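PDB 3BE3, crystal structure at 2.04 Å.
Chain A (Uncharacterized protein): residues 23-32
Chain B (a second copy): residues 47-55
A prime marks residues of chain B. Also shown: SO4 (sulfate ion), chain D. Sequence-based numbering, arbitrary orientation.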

# COMPACT_ATOMS: atom_id res chain seq x y z
N ALA A 23 8.49 -6.33 1.83
CA ALA A 23 7.09 -6.29 2.23
C ALA A 23 7.03 -5.52 3.53
O ALA A 23 7.59 -5.93 4.54
CB ALA A 23 6.56 -7.71 2.43
N LEU A 24 6.34 -4.38 3.51
CA LEU A 24 6.21 -3.52 4.68
C LEU A 24 5.13 -4.00 5.64
O LEU A 24 5.18 -3.71 6.84
CB LEU A 24 5.91 -2.09 4.25
CG LEU A 24 6.95 -1.40 3.38
CD1 LEU A 24 6.37 -0.10 2.84
CD2 LEU A 24 8.22 -1.14 4.18
N GLY A 25 4.15 -4.71 5.11
CA GLY A 25 3.06 -5.21 5.95
C GLY A 25 1.80 -5.44 5.16
O GLY A 25 1.81 -5.37 3.92
N LEU A 26 0.70 -5.72 5.86
CA LEU A 26 -0.58 -5.95 5.23
C LEU A 26 -1.41 -4.67 5.29
O LEU A 26 -1.17 -3.80 6.12
CB LEU A 26 -1.33 -7.08 5.95
CG LEU A 26 -0.66 -8.46 5.90
CD1 LEU A 26 -1.50 -9.48 6.67
CD2 LEU A 26 -0.50 -8.88 4.45
N ALA A 27 -2.38 -4.56 4.38
CA ALA A 27 -3.26 -3.40 4.33
C ALA A 27 -4.63 -3.80 3.81
O ALA A 27 -4.80 -4.86 3.21
CB ALA A 27 -2.66 -2.31 3.42
N ARG A 28 -5.62 -2.95 4.07
CA ARG A 28 -6.98 -3.18 3.62
C ARG A 28 -7.24 -2.31 2.39
O ARG A 28 -7.12 -1.09 2.44
CB ARG A 28 -7.96 -2.81 4.74
CG ARG A 28 -9.44 -2.77 4.32
CD ARG A 28 -10.34 -2.27 5.46
NE ARG A 28 -11.45 -1.46 4.94
CZ ARG A 28 -11.33 -0.18 4.57
NH1 ARG A 28 -10.16 0.43 4.67
NH2 ARG A 28 -12.38 0.47 4.09
N ALA A 29 -7.55 -2.95 1.27
CA ALA A 29 -7.86 -2.23 0.04
C ALA A 29 -9.27 -1.69 0.27
O ALA A 29 -10.21 -2.46 0.43
CB ALA A 29 -7.84 -3.18 -1.15
N ASP A 30 -9.40 -0.38 0.30
CA ASP A 30 -10.67 0.26 0.57
C ASP A 30 -11.83 -0.06 -0.37
O ASP A 30 -12.96 -0.26 0.08
CB ASP A 30 -10.46 1.77 0.66
CG ASP A 30 -11.59 2.48 1.36
OD1 ASP A 30 -12.57 2.86 0.68
OD2 ASP A 30 -11.51 2.63 2.60
N GLU A 31 -11.56 -0.11 -1.68
CA GLU A 31 -12.61 -0.37 -2.67
C GLU A 31 -13.27 -1.75 -2.61
O GLU A 31 -14.46 -1.88 -2.91
CB GLU A 31 -12.06 -0.17 -4.09
CG GLU A 31 -11.67 1.25 -4.48
CD GLU A 31 -10.40 1.72 -3.79
OE1 GLU A 31 -9.57 0.87 -3.43
OE2 GLU A 31 -10.23 2.95 -3.63
N THR A 32 -12.51 -2.76 -2.22
CA THR A 32 -13.02 -4.13 -2.17
C THR A 32 -12.99 -4.78 -0.79
O THR A 32 -13.54 -5.87 -0.61
CB THR A 32 -12.21 -5.03 -3.14
OG1 THR A 32 -10.84 -5.03 -2.73
CG2 THR A 32 -12.31 -4.51 -4.57
N GLY B 47 -8.79 -3.61 13.82
CA GLY B 47 -8.42 -3.90 12.45
C GLY B 47 -7.04 -3.60 11.89
O GLY B 47 -6.12 -3.20 12.60
N LEU B 48 -6.91 -3.81 10.59
CA LEU B 48 -5.66 -3.55 9.89
C LEU B 48 -5.41 -2.05 9.95
O LEU B 48 -6.26 -1.26 9.54
CB LEU B 48 -5.77 -4.02 8.44
CG LEU B 48 -5.74 -5.54 8.23
CD1 LEU B 48 -6.23 -5.88 6.83
CD2 LEU B 48 -4.34 -6.07 8.45
N PRO B 49 -4.25 -1.62 10.47
CA PRO B 49 -3.99 -0.18 10.53
C PRO B 49 -3.71 0.46 9.17
O PRO B 49 -4.03 1.64 8.96
CB PRO B 49 -2.82 -0.06 11.51
CG PRO B 49 -2.12 -1.37 11.39
CD PRO B 49 -3.27 -2.36 11.29
N MSE B 50 -3.13 -0.29 8.24
CA MSE B 50 -2.84 0.25 6.91
C MSE B 50 -3.97 0.01 5.93
O MSE B 50 -4.68 -1.00 6.01
CB MSE B 50 -1.54 -0.32 6.33
CG MSE B 50 -0.27 0.30 6.89
SE MSE B 50 1.24 0.13 5.67
CE MSE B 50 1.59 -1.75 5.97
N SER B 51 -4.12 0.94 5.00
CA SER B 51 -5.17 0.85 3.98
C SER B 51 -4.63 1.37 2.66
O SER B 51 -3.59 2.02 2.62
CB SER B 51 -6.37 1.70 4.40
OG SER B 51 -6.89 1.32 5.66
N THR B 52 -5.34 1.07 1.57
CA THR B 52 -4.95 1.57 0.26
C THR B 52 -6.22 2.10 -0.40
O THR B 52 -7.31 1.55 -0.21
CB THR B 52 -4.33 0.49 -0.66
OG1 THR B 52 -5.36 -0.41 -1.10
CG2 THR B 52 -3.24 -0.28 0.06
N ARG B 53 -6.09 3.19 -1.15
CA ARG B 53 -7.25 3.78 -1.81
C ARG B 53 -6.82 4.44 -3.11
O ARG B 53 -5.78 5.10 -3.16
CB ARG B 53 -7.91 4.81 -0.90
CG ARG B 53 -9.27 5.26 -1.37
CD ARG B 53 -10.04 5.95 -0.26
NE ARG B 53 -11.45 6.15 -0.61
CZ ARG B 53 -12.37 6.61 0.23
NH1 ARG B 53 -12.03 6.93 1.47
NH2 ARG B 53 -13.62 6.75 -0.18
N LEU B 54 -7.62 4.28 -4.16
CA LEU B 54 -7.31 4.87 -5.45
C LEU B 54 -6.99 6.35 -5.29
O LEU B 54 -7.67 7.09 -4.58
CB LEU B 54 -8.50 4.70 -6.41
CG LEU B 54 -8.85 3.26 -6.80
CD1 LEU B 54 -10.19 3.22 -7.52
CD2 LEU B 54 -7.74 2.68 -7.67
N LEU B 55 -5.93 6.79 -5.96
CA LEU B 55 -5.52 8.19 -5.90
C LEU B 55 -6.63 9.13 -6.37
O LEU B 55 -6.88 10.17 -5.76
CB LEU B 55 -4.26 8.39 -6.75
CG LEU B 55 -3.70 9.81 -6.86
CD1 LEU B 55 -3.22 10.28 -5.51
CD2 LEU B 55 -2.55 9.82 -7.83
S SO4 D . -15.36 8.21 2.69
O1 SO4 D . -14.09 8.89 2.34
O2 SO4 D . -16.48 8.96 2.09
O3 SO4 D . -15.35 6.84 2.16
O4 SO4 D . -15.51 8.18 4.15
O HOH W 1 -2.33 -2.90 8.37
O HOH W 2 -12.44 4.34 -2.40
O HOH W 3 -7.01 0.45 -3.07

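The two copies join edge to edge through a short parallel β ladder, and at its far end a side chain takes over the backbone's role. Glu31, beyond the end of its strand, sends OE2 back to accept a hydrogen bond from Leu54′ N at 3.0 Å, so a carboxylate stands where a strand would offer a carbonyl.

Before that point the backbones follow the usual parallel pattern. Arg28 reaches both ways along its partner: its N donates to Met50′ O (2.9 Å), and its O accepts from Thr52′ N (2.9 Å). Asp30 N then donates to Thr52′ O, also at 2.9 Å. At the near end the strands diverge, and water 1 fills the gap, donating to Leu26 O and accepting from Met50′ N, each at 2.7 Å.

Small residues suit the close approach. Ala27 CB packs 3.7 Å from Met50′ CB, while the flexible selenomethionine chain carries its methyl CE to 3.8 Å from Gly25 CA. A β-carbon on Gly25 would clash with that methyl, and its backbone angles independently call for glycine. Leu48′ adds apolar cover, its CD2 lying 4.0 Å from Leu26 CB.

Charge gathers near the other end. Arg28 NH2 binds Asp30 OD2 in a salt bridge of 2.8 Å within its own chain. The other carboxylate oxygen, Asp30 OD1, lies over a face of the Arg53′ guanidinium, 3.7 Å from NE; this long salt bridge is purely electrostatic, since no N-H points at the oxygen. Arg53′ NE instead donates to water 2 (2.7 Å), which in turn donates to Glu31 OE2 (2.9 Å). The outer nitrogens of Arg53′ remain free to hold a sulfate, with NH2 2.9 Å from its O3 and NH1 3.0 Å from its O1.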